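Local coordinates for protein aspartate-semialdehyde dehydrogenase 2 (Vibrio cholerae, PDB 2QZ9) that catalyses the NADPH-dependent reductive dephosphorylation of L-aspartyl-4-phosphate to L-aspartate-semialdehyde, an early step toward lysine, methionine and threonine, at residues S64-A69 / A88-I93; L140-D145 / D263-T268; K211-M216 / P233-V238; G270-R275 / K289-V294. All blocks are in the same frame, centred on the assembly; numbering follows the deposited sequence.

Contact 1 (S64-A69 / A88-I93); sequences SQVHIA and AGVVVI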
loop_
_atom_site.group_PDB
_atom_site.type_symbol
_atom_site.label_atom_id
_atom_site.label_comp_id
_atom_site.label_asym_id
_atom_site.label_seq_id
_atom_site.Cartn_x
_atom_site.Cartn_y
_atom_site.Cartn_z
ATOM N N SER A 64 -14.507 25.173 -34.955
ATOM C CA SER A 64 -14.295 26.629 -34.988
ATOM C C SER A 64 -15.219 27.371 -34.015
ATOM O O SER A 64 -15.016 28.560 -33.728
ATOM C CB SER A 64 -14.442 27.179 -36.420
ATOM O OG SER A 64 -15.677 26.784 -37.014
ATOM N N GLN A 65 -16.221 26.661 -33.500
ATOM C CA GLN A 65 -17.141 27.217 -32.496
ATOM C C GLN A 65 -16.501 27.427 -31.113
ATOM O O GLN A 65 -17.099 28.068 -30.245
ATOM C CB GLN A 65 -18.358 26.303 -32.344
ATOM C CG GLN A 65 -19.137 26.063 -33.622
ATOM C CD GLN A 65 -20.314 25.135 -33.401
ATOM O OE1 GLN A 65 -20.241 23.945 -33.698
ATOM N NE2 GLN A 65 -21.398 25.671 -32.864
ATOM N N VAL A 66 -15.284 26.909 -30.922
ATOM C CA VAL A 66 -14.723 26.717 -29.575
ATOM C C VAL A 66 -13.334 27.354 -29.362
ATOM O O VAL A 66 -12.494 27.328 -30.254
ATOM C CB VAL A 66 -14.781 25.190 -29.215
ATOM C CG1 VAL A 66 -13.668 24.758 -28.319
ATOM C CG2 VAL A 66 -16.115 24.875 -28.572
ATOM N N HIS A 67 -13.113 27.934 -28.182
ATOM C CA HIS A 67 -11.799 28.475 -27.801
ATOM C C HIS A 67 -10.909 27.403 -27.158
ATOM O O HIS A 67 -9.708 27.317 -27.436
ATOM C CB HIS A 67 -11.944 29.630 -26.802
ATOM C CG HIS A 67 -12.689 30.815 -27.335
ATOM N ND1 HIS A 67 -14.044 30.986 -27.147
ATOM C CD2 HIS A 67 -12.267 31.891 -28.042
ATOM C CE1 HIS A 67 -14.426 32.112 -27.725
ATOM N NE2 HIS A 67 -13.366 32.682 -28.269
ATOM N N ILE A 68 -11.512 26.612 -26.279
ATOM C CA ILE A 68 -10.791 25.657 -25.459
ATOM C C ILE A 68 -11.562 24.358 -25.488
ATOM O O ILE A 68 -12.803 24.361 -25.418
ATOM C CB ILE A 68 -10.642 26.163 -23.999
ATOM C CG1 ILE A 68 -9.775 27.422 -23.951
ATOM C CG2 ILE A 68 -10.036 25.073 -23.072
ATOM C CD1 ILE A 68 -9.894 28.184 -22.660
ATOM N N ALA A 69 -10.830 23.254 -25.630
ATOM C CA ALA A 69 -11.400 21.925 -25.457
ATOM C C ALA A 69 -10.681 21.222 -24.313
ATOM O O ALA A 69 -9.453 21.298 -24.198
ATOM C CB ALA A 69 -11.286 21.119 -26.729
ATOM N N ALA A 88 -7.716 23.692 -36.087
ATOM C CA ALA A 88 -8.798 24.681 -36.182
ATOM C C ALA A 88 -8.636 25.890 -35.270
ATOM O O ALA A 88 -9.505 26.745 -35.235
ATOM C CB ALA A 88 -10.173 24.024 -35.970
ATOM N N GLY A 89 -7.535 25.971 -34.528
ATOM C CA GLY A 89 -7.321 27.108 -33.625
ATOM C C GLY A 89 -7.829 26.925 -32.201
ATOM O O GLY A 89 -7.829 27.885 -31.410
ATOM N N VAL A 90 -8.277 25.711 -31.870
ATOM C CA VAL A 90 -8.724 25.396 -30.508
ATOM C C VAL A 90 -7.511 25.001 -29.661
ATOM O O VAL A 90 -6.667 24.230 -30.115
ATOM C CB VAL A 90 -9.733 24.228 -30.495
ATOM C CG1 VAL A 90 -10.147 23.889 -29.059
ATOM C CG2 VAL A 90 -10.952 24.564 -31.344
ATOM N N VAL A 91 -7.417 25.525 -28.442
ATOM C CA VAL A 91 -6.397 25.041 -27.502
ATOM C C VAL A 91 -6.934 23.829 -26.727
ATOM O O VAL A 91 -7.948 23.913 -26.038
ATOM C CB VAL A 91 -5.864 26.141 -26.547
ATOM C CG1 VAL A 91 -4.784 25.572 -25.617
ATOM C CG2 VAL A 91 -5.296 27.297 -27.350
ATOM N N VAL A 92 -6.237 22.703 -26.876
ATOM C CA VAL A 92 -6.656 21.433 -26.310
ATOM C C VAL A 92 -5.926 21.191 -24.992
ATOM O O VAL A 92 -4.709 21.318 -24.916
ATOM C CB VAL A 92 -6.421 20.290 -27.321
ATOM C CG1 VAL A 92 -6.716 18.918 -26.707
ATOM C CG2 VAL A 92 -7.294 20.510 -28.558
ATOM N N ILE A 93 -6.688 20.896 -23.943
ATOM C CA ILE A 93 -6.107 20.458 -22.672
ATOM C C ILE A 93 -6.465 18.987 -22.591
ATOM O O ILE A 93 -7.649 18.636 -22.504
ATOM C CB ILE A 93 -6.639 21.263 -21.467
ATOM C CG1 ILE A 93 -6.288 22.749 -21.642
ATOM C CG2 ILE A 93 -6.048 20.698 -20.128
ATOM C CD1 ILE A 93 -7.158 23.672 -20.842
HETATM O O HOH W 1 -8.374 29.092 -29.086
#

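Contact 2 (L140-D145 / D263-T268); sequences LKPIYD and DMLEQT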
loop_
_atom_site.group_PDB
_atom_site.type_symbol
_atom_site.label_atom_id
_atom_site.label_comp_id
_atom_site.label_asym_id
_atom_site.label_seq_id
_atom_site.Cartn_x
_atom_site.Cartn_y
_atom_site.Cartn_z
ATOM N N LEU A 140 5.155 17.622 -2.907
ATOM C CA LEU A 140 6.621 17.716 -2.848
ATOM C C LEU A 140 7.222 19.047 -3.299
ATOM O O LEU A 140 8.377 19.330 -2.969
ATOM C CB LEU A 140 7.294 16.600 -3.655
ATOM C CG LEU A 140 7.105 15.144 -3.231
ATOM C CD1 LEU A 140 7.960 14.268 -4.117
ATOM C CD2 LEU A 140 7.431 14.906 -1.750
ATOM N N LYS A 141 6.468 19.828 -4.080
ATOM C CA LYS A 141 6.938 21.129 -4.596
ATOM C C LYS A 141 7.554 22.068 -3.532
ATOM O O LYS A 141 8.646 22.590 -3.759
ATOM C CB LYS A 141 5.823 21.847 -5.376
ATOM C CG LYS A 141 6.232 23.182 -5.991
ATOM C CD LYS A 141 7.418 23.032 -6.957
ATOM C CE LYS A 141 7.678 24.358 -7.704
ATOM N NZ LYS A 141 8.732 24.109 -8.696
ATOM N N PRO A 142 6.869 22.285 -2.384
ATOM C CA PRO A 142 7.425 23.135 -1.311
ATOM C C PRO A 142 8.767 22.630 -0.784
ATOM O O PRO A 142 9.661 23.427 -0.498
ATOM C CB PRO A 142 6.376 23.020 -0.202
ATOM C CG PRO A 142 5.111 22.698 -0.903
ATOM C CD PRO A 142 5.525 21.790 -2.022
ATOM N N ILE A 143 8.887 21.310 -0.655
ATOM C CA ILE A 143 10.103 20.652 -0.198
ATOM C C ILE A 143 11.205 20.837 -1.247
ATOM O O ILE A 143 12.354 21.171 -0.906
ATOM C CB ILE A 143 9.841 19.142 0.068
ATOM C CG1 ILE A 143 9.035 18.959 1.361
ATOM C CG2 ILE A 143 11.135 18.371 0.126
ATOM C CD1 ILE A 143 8.284 17.636 1.473
ATOM N N TYR A 144 10.838 20.622 -2.511
ATOM C CA TYR A 144 11.759 20.740 -3.639
ATOM C C TYR A 144 12.336 22.151 -3.717
ATOM O O TYR A 144 13.526 22.322 -3.933
ATOM C CB TYR A 144 11.053 20.405 -4.961
ATOM C CG TYR A 144 11.983 20.295 -6.163
ATOM C CD1 TYR A 144 12.818 19.197 -6.321
ATOM C CD2 TYR A 144 12.005 21.279 -7.146
ATOM C CE1 TYR A 144 13.675 19.078 -7.423
ATOM C CE2 TYR A 144 12.863 21.175 -8.259
ATOM C CZ TYR A 144 13.693 20.066 -8.386
ATOM O OH TYR A 144 14.547 19.933 -9.464
ATOM N N ASP A 145 11.476 23.145 -3.535
ATOM C CA ASP A 145 11.863 24.541 -3.617
ATOM C C ASP A 145 12.812 24.908 -2.484
ATOM O O ASP A 145 13.866 25.507 -2.709
ATOM C CB ASP A 145 10.612 25.423 -3.545
ATOM C CG ASP A 145 9.835 25.466 -4.864
ATOM O OD1 ASP A 145 10.303 24.869 -5.862
ATOM O OD2 ASP A 145 8.764 26.123 -4.889
ATOM N N ASP A 263 5.024 23.291 8.403
ATOM C CA ASP A 263 4.701 24.718 8.305
ATOM C C ASP A 263 4.556 25.178 6.846
ATOM O O ASP A 263 3.574 25.831 6.513
ATOM C CB ASP A 263 5.730 25.571 9.046
ATOM C CG ASP A 263 5.594 25.477 10.560
ATOM O OD1 ASP A 263 4.551 25.016 11.055
ATOM O OD2 ASP A 263 6.538 25.874 11.258
ATOM N N MET A 264 5.499 24.794 5.984
ATOM C CA MET A 264 5.427 25.098 4.537
ATOM C C MET A 264 4.169 24.555 3.855
ATOM O O MET A 264 3.485 25.287 3.141
ATOM C CB MET A 264 6.641 24.551 3.792
ATOM C CG MET A 264 7.960 24.964 4.347
ATOM S SD MET A 264 9.237 24.690 3.118
ATOM C CE MET A 264 9.220 22.911 2.895
ATOM N N LEU A 265 3.895 23.266 4.071
ATOM C CA LEU A 265 2.738 22.587 3.512
ATOM C C LEU A 265 1.418 23.235 3.940
ATOM O O LEU A 265 0.497 23.378 3.134
ATOM C CB LEU A 265 2.765 21.097 3.895
ATOM C CG LEU A 265 3.841 20.200 3.265
ATOM C CD1 LEU A 265 3.685 18.763 3.714
ATOM C CD2 LEU A 265 3.784 20.263 1.758
ATOM N N GLU A 266 1.348 23.643 5.203
ATOM C CA GLU A 266 0.181 24.329 5.740
ATOM C C GLU A 266 -0.041 25.706 5.108
ATOM O O GLU A 266 -1.181 26.176 5.026
ATOM C CB GLU A 266 0.310 24.475 7.260
ATOM C CG GLU A 266 -1.026 24.459 7.987
ATOM C CD GLU A 266 -0.883 24.071 9.438
ATOM O OE1 GLU A 266 -1.441 23.026 9.833
ATOM O OE2 GLU A 266 -0.197 24.806 10.186
ATOM N N GLN A 267 1.048 26.344 4.674
ATOM C CA GLN A 267 0.985 27.672 4.058
ATOM C C GLN A 267 0.786 27.626 2.541
ATOM O O GLN A 267 0.398 28.628 1.935
ATOM C CB GLN A 267 2.239 28.481 4.392
ATOM C CG GLN A 267 2.237 29.060 5.806
ATOM C CD GLN A 267 3.466 29.908 6.094
ATOM O OE1 GLN A 267 3.851 30.768 5.286
ATOM N NE2 GLN A 267 4.091 29.675 7.251
ATOM N N THR A 268 1.049 26.468 1.939
ATOM C CA THR A 268 0.933 26.283 0.490
ATOM C C THR A 268 -0.520 26.070 0.095
ATOM O O THR A 268 -1.199 25.225 0.669
ATOM C CB THR A 268 1.768 25.072 0.024
ATOM O OG1 THR A 268 3.140 25.287 0.360
ATOM C CG2 THR A 268 1.649 24.867 -1.476
#

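Contact 3 (K211-M216 / P233-V238); sequences KEEMKM and PTCVRV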
loop_
_atom_site.group_PDB
_atom_site.type_symbol
_atom_site.label_atom_id
_atom_site.label_comp_id
_atom_site.label_asym_id
_atom_site.label_seq_id
_atom_site.Cartn_x
_atom_site.Cartn_y
_atom_site.Cartn_z
ATOM N N LYS A 211 4.183 0.430 -16.719
ATOM C CA LYS A 211 4.023 1.719 -17.399
ATOM C C LYS A 211 3.574 2.814 -16.434
ATOM O O LYS A 211 4.040 3.951 -16.523
ATOM C CB LYS A 211 3.028 1.589 -18.544
ATOM C CG LYS A 211 3.363 2.428 -19.757
ATOM C CD LYS A 211 3.704 1.559 -20.969
ATOM C CE LYS A 211 2.591 1.553 -22.002
ATOM N NZ LYS A 211 1.240 1.615 -21.371
ATOM N N GLU A 212 2.675 2.476 -15.507
ATOM C CA GLU A 212 2.244 3.431 -14.488
ATOM C C GLU A 212 3.435 3.892 -13.636
ATOM O O GLU A 212 3.608 5.087 -13.384
ATOM C CB GLU A 212 1.124 2.835 -13.615
ATOM C CG GLU A 212 0.570 3.766 -12.534
ATOM C CD GLU A 212 -0.316 4.884 -13.081
ATOM O OE1 GLU A 212 -0.895 5.644 -12.273
ATOM O OE2 GLU A 212 -0.447 5.005 -14.321
ATOM N N GLU A 213 4.262 2.935 -13.229
ATOM C CA GLU A 213 5.467 3.227 -12.463
ATOM C C GLU A 213 6.423 4.072 -13.310
ATOM O O GLU A 213 6.917 5.113 -12.861
ATOM C CB GLU A 213 6.113 1.926 -11.983
ATOM C CG GLU A 213 5.210 1.129 -11.036
ATOM C CD GLU A 213 5.672 -0.291 -10.759
ATOM O OE1 GLU A 213 6.651 -0.769 -11.371
ATOM O OE2 GLU A 213 5.041 -0.952 -9.904
ATOM N N MET A 214 6.645 3.643 -14.554
ATOM C CA MET A 214 7.476 4.406 -15.485
ATOM C C MET A 214 6.946 5.807 -15.792
ATOM O O MET A 214 7.739 6.716 -16.009
ATOM C CB MET A 214 7.795 3.604 -16.760
ATOM C CG MET A 214 8.873 2.514 -16.546
ATOM S SD MET A 214 10.232 3.034 -15.447
ATOM C CE MET A 214 11.038 4.259 -16.504
ATOM N N LYS A 215 5.627 6.000 -15.747
ATOM C CA LYS A 215 5.034 7.347 -15.869
ATOM C C LYS A 215 5.321 8.277 -14.703
ATOM O O LYS A 215 5.580 9.468 -14.905
ATOM C CB LYS A 215 3.512 7.276 -16.061
ATOM C CG LYS A 215 3.082 6.752 -17.420
ATOM C CD LYS A 215 1.571 6.716 -17.499
ATOM C CE LYS A 215 1.100 6.028 -18.758
ATOM N NZ LYS A 215 -0.186 5.318 -18.439
ATOM N N MET A 216 5.254 7.769 -13.473
ATOM C CA MET A 216 5.630 8.613 -12.341
ATOM C C MET A 216 7.086 9.080 -12.469
ATOM O O MET A 216 7.396 10.218 -12.153
ATOM C CB MET A 216 5.372 7.926 -11.004
ATOM C CG MET A 216 3.900 7.574 -10.767
ATOM S SD MET A 216 3.626 6.905 -9.117
ATOM C CE MET A 216 3.824 8.371 -8.092
ATOM N N PRO A 233 9.245 3.995 -8.030
ATOM C CA PRO A 233 7.876 3.622 -7.670
ATOM C C PRO A 233 7.564 2.121 -7.627
ATOM O O PRO A 233 8.163 1.341 -8.360
ATOM C CB PRO A 233 7.028 4.296 -8.776
ATOM C CG PRO A 233 8.052 4.828 -9.815
ATOM C CD PRO A 233 9.371 4.153 -9.486
ATOM N N THR A 234 6.645 1.743 -6.735
ATOM C CA THR A 234 5.868 0.509 -6.853
ATOM C C THR A 234 4.398 0.927 -6.790
ATOM O O THR A 234 3.944 1.472 -5.778
ATOM C CB THR A 234 6.155 -0.517 -5.717
ATOM O OG1 THR A 234 7.503 -0.993 -5.799
ATOM C CG2 THR A 234 5.202 -1.722 -5.798
ATOM N N CYS A 235 3.661 0.672 -7.871
ATOM C CA CYS A 235 2.247 1.026 -7.953
ATOM C C CYS A 235 1.333 -0.190 -7.738
ATOM O O CYS A 235 1.485 -1.222 -8.396
ATOM C CB CYS A 235 1.957 1.703 -9.295
ATOM S SG CYS A 235 2.876 3.255 -9.521
ATOM N N VAL A 236 0.391 -0.055 -6.802
ATOM C CA VAL A 236 -0.468 -1.168 -6.368
ATOM C C VAL A 236 -1.955 -0.788 -6.461
ATOM O O VAL A 236 -2.351 0.277 -6.002
ATOM C CB VAL A 236 -0.132 -1.611 -4.902
ATOM C CG1 VAL A 236 -0.975 -2.816 -4.473
ATOM C CG2 VAL A 236 1.385 -1.921 -4.727
ATOM N N ARG A 237 -2.770 -1.659 -7.068
ATOM C CA ARG A 237 -4.219 -1.473 -7.039
ATOM C C ARG A 237 -4.780 -2.002 -5.721
ATOM O O ARG A 237 -4.475 -3.132 -5.323
ATOM C CB ARG A 237 -4.898 -2.194 -8.206
ATOM C CG ARG A 237 -6.403 -1.909 -8.322
ATOM C CD ARG A 237 -6.708 -0.641 -9.134
ATOM N NE ARG A 237 -6.153 -0.701 -10.479
ATOM C CZ ARG A 237 -5.996 0.342 -11.294
ATOM N NH1 ARG A 237 -6.326 1.576 -10.914
ATOM N NH2 ARG A 237 -5.473 0.146 -12.487
ATOM N N VAL A 238 -5.592 -1.189 -5.054
ATOM C CA VAL A 238 -6.236 -1.597 -3.799
ATOM C C VAL A 238 -7.777 -1.567 -3.926
ATOM O O VAL A 238 -8.293 -0.917 -4.839
ATOM C CB VAL A 238 -5.733 -0.753 -2.585
ATOM C CG1 VAL A 238 -4.248 -1.028 -2.331
ATOM C CG2 VAL A 238 -5.998 0.748 -2.797
HETATM O O HOH W 2 2.640 -1.517 -10.944
#

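Contact 4 (G270-R275 / K289-V294); sequences GIELFR and KDHVLV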
loop_
_atom_site.group_PDB
_atom_site.type_symbol
_atom_site.label_atom_id
_atom_site.label_comp_id
_atom_site.label_asym_id
_atom_site.label_seq_id
_atom_site.Cartn_x
_atom_site.Cartn_y
_atom_site.Cartn_z
ATOM N N GLY A 270 -3.687 24.769 -2.017
ATOM C CA GLY A 270 -3.943 23.480 -2.639
ATOM C C GLY A 270 -3.511 22.282 -1.810
ATOM O O GLY A 270 -3.695 21.139 -2.228
ATOM N N ILE A 271 -2.940 22.539 -0.637
ATOM C CA ILE A 271 -2.557 21.470 0.286
ATOM C C ILE A 271 -3.323 21.585 1.596
ATOM O O ILE A 271 -3.353 22.653 2.201
ATOM C CB ILE A 271 -1.026 21.452 0.555
ATOM C CG1 ILE A 271 -0.276 21.037 -0.717
ATOM C CG2 ILE A 271 -0.678 20.506 1.720
ATOM C CD1 ILE A 271 1.184 21.385 -0.699
ATOM N N GLU A 272 -3.967 20.493 2.006
ATOM C CA GLU A 272 -4.525 20.390 3.353
ATOM C C GLU A 272 -3.680 19.436 4.186
ATOM O O GLU A 272 -3.594 18.251 3.861
ATOM C CB GLU A 272 -5.972 19.906 3.328
ATOM C CG GLU A 272 -6.624 19.865 4.706
ATOM C CD GLU A 272 -8.076 19.440 4.669
ATOM O OE1 GLU A 272 -8.572 19.051 3.583
ATOM O OE2 GLU A 272 -8.727 19.506 5.742
ATOM N N LEU A 273 -3.081 19.964 5.259
ATOM C CA LEU A 273 -2.206 19.197 6.140
ATOM C C LEU A 273 -2.929 18.661 7.375
ATOM O O LEU A 273 -3.655 19.394 8.047
ATOM C CB LEU A 273 -0.989 20.025 6.575
ATOM C CG LEU A 273 -0.017 19.313 7.537
ATOM C CD1 LEU A 273 0.852 18.296 6.811
ATOM C CD2 LEU A 273 0.846 20.309 8.249
ATOM N N PHE A 274 -2.725 17.377 7.653
ATOM C CA PHE A 274 -3.244 16.733 8.853
ATOM C C PHE A 274 -2.057 16.481 9.784
ATOM O O PHE A 274 -1.046 15.881 9.384
ATOM C CB PHE A 274 -3.949 15.411 8.515
ATOM C CG PHE A 274 -5.215 15.559 7.690
ATOM C CD1 PHE A 274 -5.171 16.031 6.380
ATOM C CD2 PHE A 274 -6.446 15.178 8.217
ATOM C CE1 PHE A 274 -6.340 16.140 5.606
ATOM C CE2 PHE A 274 -7.628 15.281 7.454
ATOM C CZ PHE A 274 -7.570 15.765 6.147
ATOM N N ARG A 275 -2.162 16.973 11.010
ATOM C CA ARG A 275 -1.061 16.884 11.961
ATOM C C ARG A 275 -1.278 15.776 13.002
ATOM O O ARG A 275 -2.404 15.306 13.203
ATOM C CB ARG A 275 -0.848 18.237 12.655
ATOM C CG ARG A 275 -0.388 19.375 11.736
ATOM C CD ARG A 275 -0.264 20.660 12.525
ATOM N NE ARG A 275 0.383 21.742 11.791
ATOM C CZ ARG A 275 1.692 21.947 11.753
ATOM N NH1 ARG A 275 2.521 21.124 12.385
ATOM N NH2 ARG A 275 2.177 22.967 11.061
ATOM N N LYS A 289 -13.041 16.127 -3.267
ATOM C CA LYS A 289 -12.161 17.273 -3.015
ATOM C C LYS A 289 -11.295 17.640 -4.219
ATOM O O LYS A 289 -10.898 16.777 -4.991
ATOM C CB LYS A 289 -11.265 17.037 -1.793
ATOM C CG LYS A 289 -11.989 16.509 -0.549
ATOM C CD LYS A 289 -13.082 17.442 -0.025
ATOM C CE LYS A 289 -13.884 16.768 1.106
ATOM N NZ LYS A 289 -12.958 16.229 2.170
ATOM N N ASP A 290 -10.993 18.931 -4.330
ATOM C CA ASP A 290 -10.304 19.515 -5.460
ATOM C C ASP A 290 -8.833 19.792 -5.160
ATOM O O ASP A 290 -8.100 20.255 -6.041
ATOM C CB ASP A 290 -10.972 20.843 -5.847
ATOM C CG ASP A 290 -12.277 20.665 -6.614
ATOM O OD1 ASP A 290 -12.514 19.615 -7.246
ATOM O OD2 ASP A 290 -13.081 21.614 -6.591
ATOM N N HIS A 291 -8.416 19.538 -3.922
ATOM C CA HIS A 291 -7.052 19.848 -3.471
ATOM C C HIS A 291 -6.318 18.576 -3.024
ATOM O O HIS A 291 -6.866 17.473 -3.103
ATOM C CB HIS A 291 -7.083 20.908 -2.355
ATOM C CG HIS A 291 -7.770 20.451 -1.108
ATOM N ND1 HIS A 291 -9.140 20.312 -1.018
ATOM C CD2 HIS A 291 -7.277 20.092 0.102
ATOM C CE1 HIS A 291 -9.460 19.878 0.189
ATOM N NE2 HIS A 291 -8.347 19.739 0.892
ATOM N N VAL A 292 -5.073 18.723 -2.578
ATOM C CA VAL A 292 -4.260 17.572 -2.190
ATOM C C VAL A 292 -4.170 17.475 -0.663
ATOM O O VAL A 292 -3.989 18.468 0.025
ATOM C CB VAL A 292 -2.868 17.610 -2.861
ATOM C CG1 VAL A 292 -1.965 16.468 -2.371
ATOM C CG2 VAL A 292 -3.018 17.559 -4.395
ATOM N N LEU A 293 -4.295 16.260 -0.149
ATOM C CA LEU A 293 -4.265 16.044 1.296
ATOM C C LEU A 293 -2.989 15.339 1.741
ATOM O O LEU A 293 -2.575 14.354 1.136
ATOM C CB LEU A 293 -5.504 15.252 1.721
ATOM C CG LEU A 293 -6.843 15.954 1.455
ATOM C CD1 LEU A 293 -7.313 15.710 0.030
ATOM C CD2 LEU A 293 -7.891 15.450 2.414
ATOM N N VAL A 294 -2.355 15.856 2.787
ATOM C CA VAL A 294 -1.176 15.179 3.330
ATOM C C VAL A 294 -1.130 14.994 4.863
ATOM O O VAL A 294 -1.658 15.803 5.628
ATOM C CB VAL A 294 0.199 15.684 2.689
ATOM C CG1 VAL A 294 0.004 16.835 1.733
ATOM C CG2 VAL A 294 1.281 15.967 3.739
#

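Contact 1 (S64-A69 / A88-I93)
Ile68 lies opposite Val91 and Ala69 opposite Val92 where strands 68-71 and 91-94 run side by side and parallel, and their peptide groups account for most of the polar pairing. His67 O takes the N-H of Val91 at 3.1 Å from its N, and a water also donates to this oxygen at 2.8 Å. The same water donates its other hydrogen to Gly89 O, bridging the two segments just where direct pairing begins. The ring ND1 of His67 is bonded to Asn5 N. Ala69 is held through both its N-H and its C=O: its N donates to Val91 O at 3.0 Å, and its O receives Ile93 N at 2.8 Å in a nearly straight bond (174°). Val90 packs beside the pairing. With CG1 anti to the backbone N (chi1 178°), that methyl lies against the CB of Ala69 at 3.8 Å and also meets CG1 of Val66. On the face that carries Ile68 and Val91, CG2 of Ile68 touches CD1 of Ile93 at 3.9 Å. Gly89 ends helix 75-87 in a Schellman motif; strand 91-94 then completes a beta-alpha-beta unit of the nucleotide-binding domain. Helix 317-335 packs on Ile68, Val91 and Ile93, while helix 75-87 packs on Val90 and Val92.

Contact 2 (L140-D145 / D263-T268)
Pro142 is the first residue of 140-145 to touch the other helix, and its ring does so chiefly with CG. That carbon meets the hydroxyl oxygen OG1 of Thr268 at 3.5 Å and CD2 of Leu265 at 3.8 Å, the proline and leucine side chains crossing at about a right angle. Lacking an N-H, Pro142 cannot bond to the preceding turn, and the helix is kinked here. The carbonyl of Pro142 lies close to the terminal methyl of Met264, CE being 3.5 Å from O. The bend in the methionine chain (chi3 -64°) brings CE against the first helix, and it continues onto the next residue, Ile143, whose CG1 it approaches to 4.2 Å. The two short helical segments run 9.4 Å apart at their closest, with 126° between their directions. Behind this seam, Ile271 of the adjoining sheet packs on both Pro142 and Leu265. No hydrogen bond crosses between the helices. Even the one hydroxyl at the boundary is turned to its own chain, for Thr268 OG1 donates to Met264 O at 2.8 Å, from above the carbonyl plane. Helices 131-147 and 258-267 are therefore joined here by apolar fit, with the polar group at the seam satisfied locally.

Contact 3 (K211-M216 / P233-V238)
Glu213 lays its side chain over the backbone of Thr234 and Cys235, its CG 3.5 Å from SG of Cys235. CG sits beside its own backbone N (chi1 -62°) and the chain then extends, delivering the carboxylate to the backbone N-H of Cys235. There OE2 accepts that N-H at 2.9 Å from Cys235 N, on its anti side, somewhat out of the carboxylate plane, in a nearly straight bond (168°). A water donates to the same OE2 at 2.7 Å and also to Cys235 O, so the carboxylate grips the cysteine's peptide groups both directly and through solvent. The other oxygen, OE1, is bonded to Thr210 N and forms a salt bridge with Arg296 of the second subunit, which probably favours the charged form of this buried acid. On the other segment, CG of Pro233 rests 3.3 Å from the backbone O of Glu213. The thiol of Cys235 has two more neighbours: SD of Met216 is 3.7 Å from SG, and CG of Glu212 lies 3.8 Å from it. Glu212 bends at chi2 (73°) and its OE1 bonds to Asn130 and to Gln158, a predicted substrate-binding residue. With Lys215 and Arg237, predicted phosphate- and substrate-binding residues, on these segments, this buried junction of helix 211-224 with strand 230-234 and the residues after it probably forms part of the active-site wall beside the subunit interface.

Contact 4 (G270-R275 / K289-V294)
This is a parallel strand pairing at one margin of the mixed sheet of the dimerisation domain, where strand 271-273 is the outermost strand within the chain and borders strand 292-299. The two belong to a beta-alpha-beta unit whose helix is 282-286. Four backbone bonds stitch them together. Val292 N donates to Gly270 O and Glu272 N to Val292 O, after which Val294 N donates to Glu272 O and Phe274 N to Val294 O, the last two at 2.9 and 2.8 Å. A side-chain bond reinforces them on the face that carries Glu272 and Leu293. His291 NE2 donates to Glu272 OE1 at 2.8 Å, a bond of 167° at N-H. The carboxylate oxygen lies in the imidazole plane but is met on its anti side, and the ring and carboxylate planes are 33° apart. Glu272 reaches it fully extended, CG anti to the backbone N (chi1 -176°), and its CB also touches the ring, 3.4 Å from NE2. Nearby, CE1 of Phe274 meets CD2 of Leu293 at 3.6 Å. On the other face, CG2 of Ile271 packs on CG1 of Val294 at 3.7 Å, and CD1 of Leu273 reaches CG2 of the same valine at 3.9 Å. The chemistry thus differs between the faces: apolar packing against helices 131-147 and 258-267 on one, and on the other, next to helix 282-286, the Phe274-Leu293 contact alongside a histidine-carboxylate bond that ties the residue just before strand 292-299 to strand 271-273 and would probably be strengthened if the imidazole were protonated.

Overall arrangement
From the N terminus, contact 1 comes first, closing a short beta-alpha-beta loop inside the nucleotide-binding domain. The other three all lie in the dimerisation domain, about 14 Å or more from it by nearest atoms. Contact 2 opens next and spans the longest loop, from 140-145 to 263-268. Contact 3 opens and closes within that span, joining helix 211-224 to strand 230-234 at the opposite margin of the sheet from contact 4. Contact 4 follows directly after contact 2 along the chain, and no loops cross. Contacts 2 and 4 also touch in space: Arg275 forms salt bridges with Asp263 and Glu266, tying helix 258-267 to the sheet's edge.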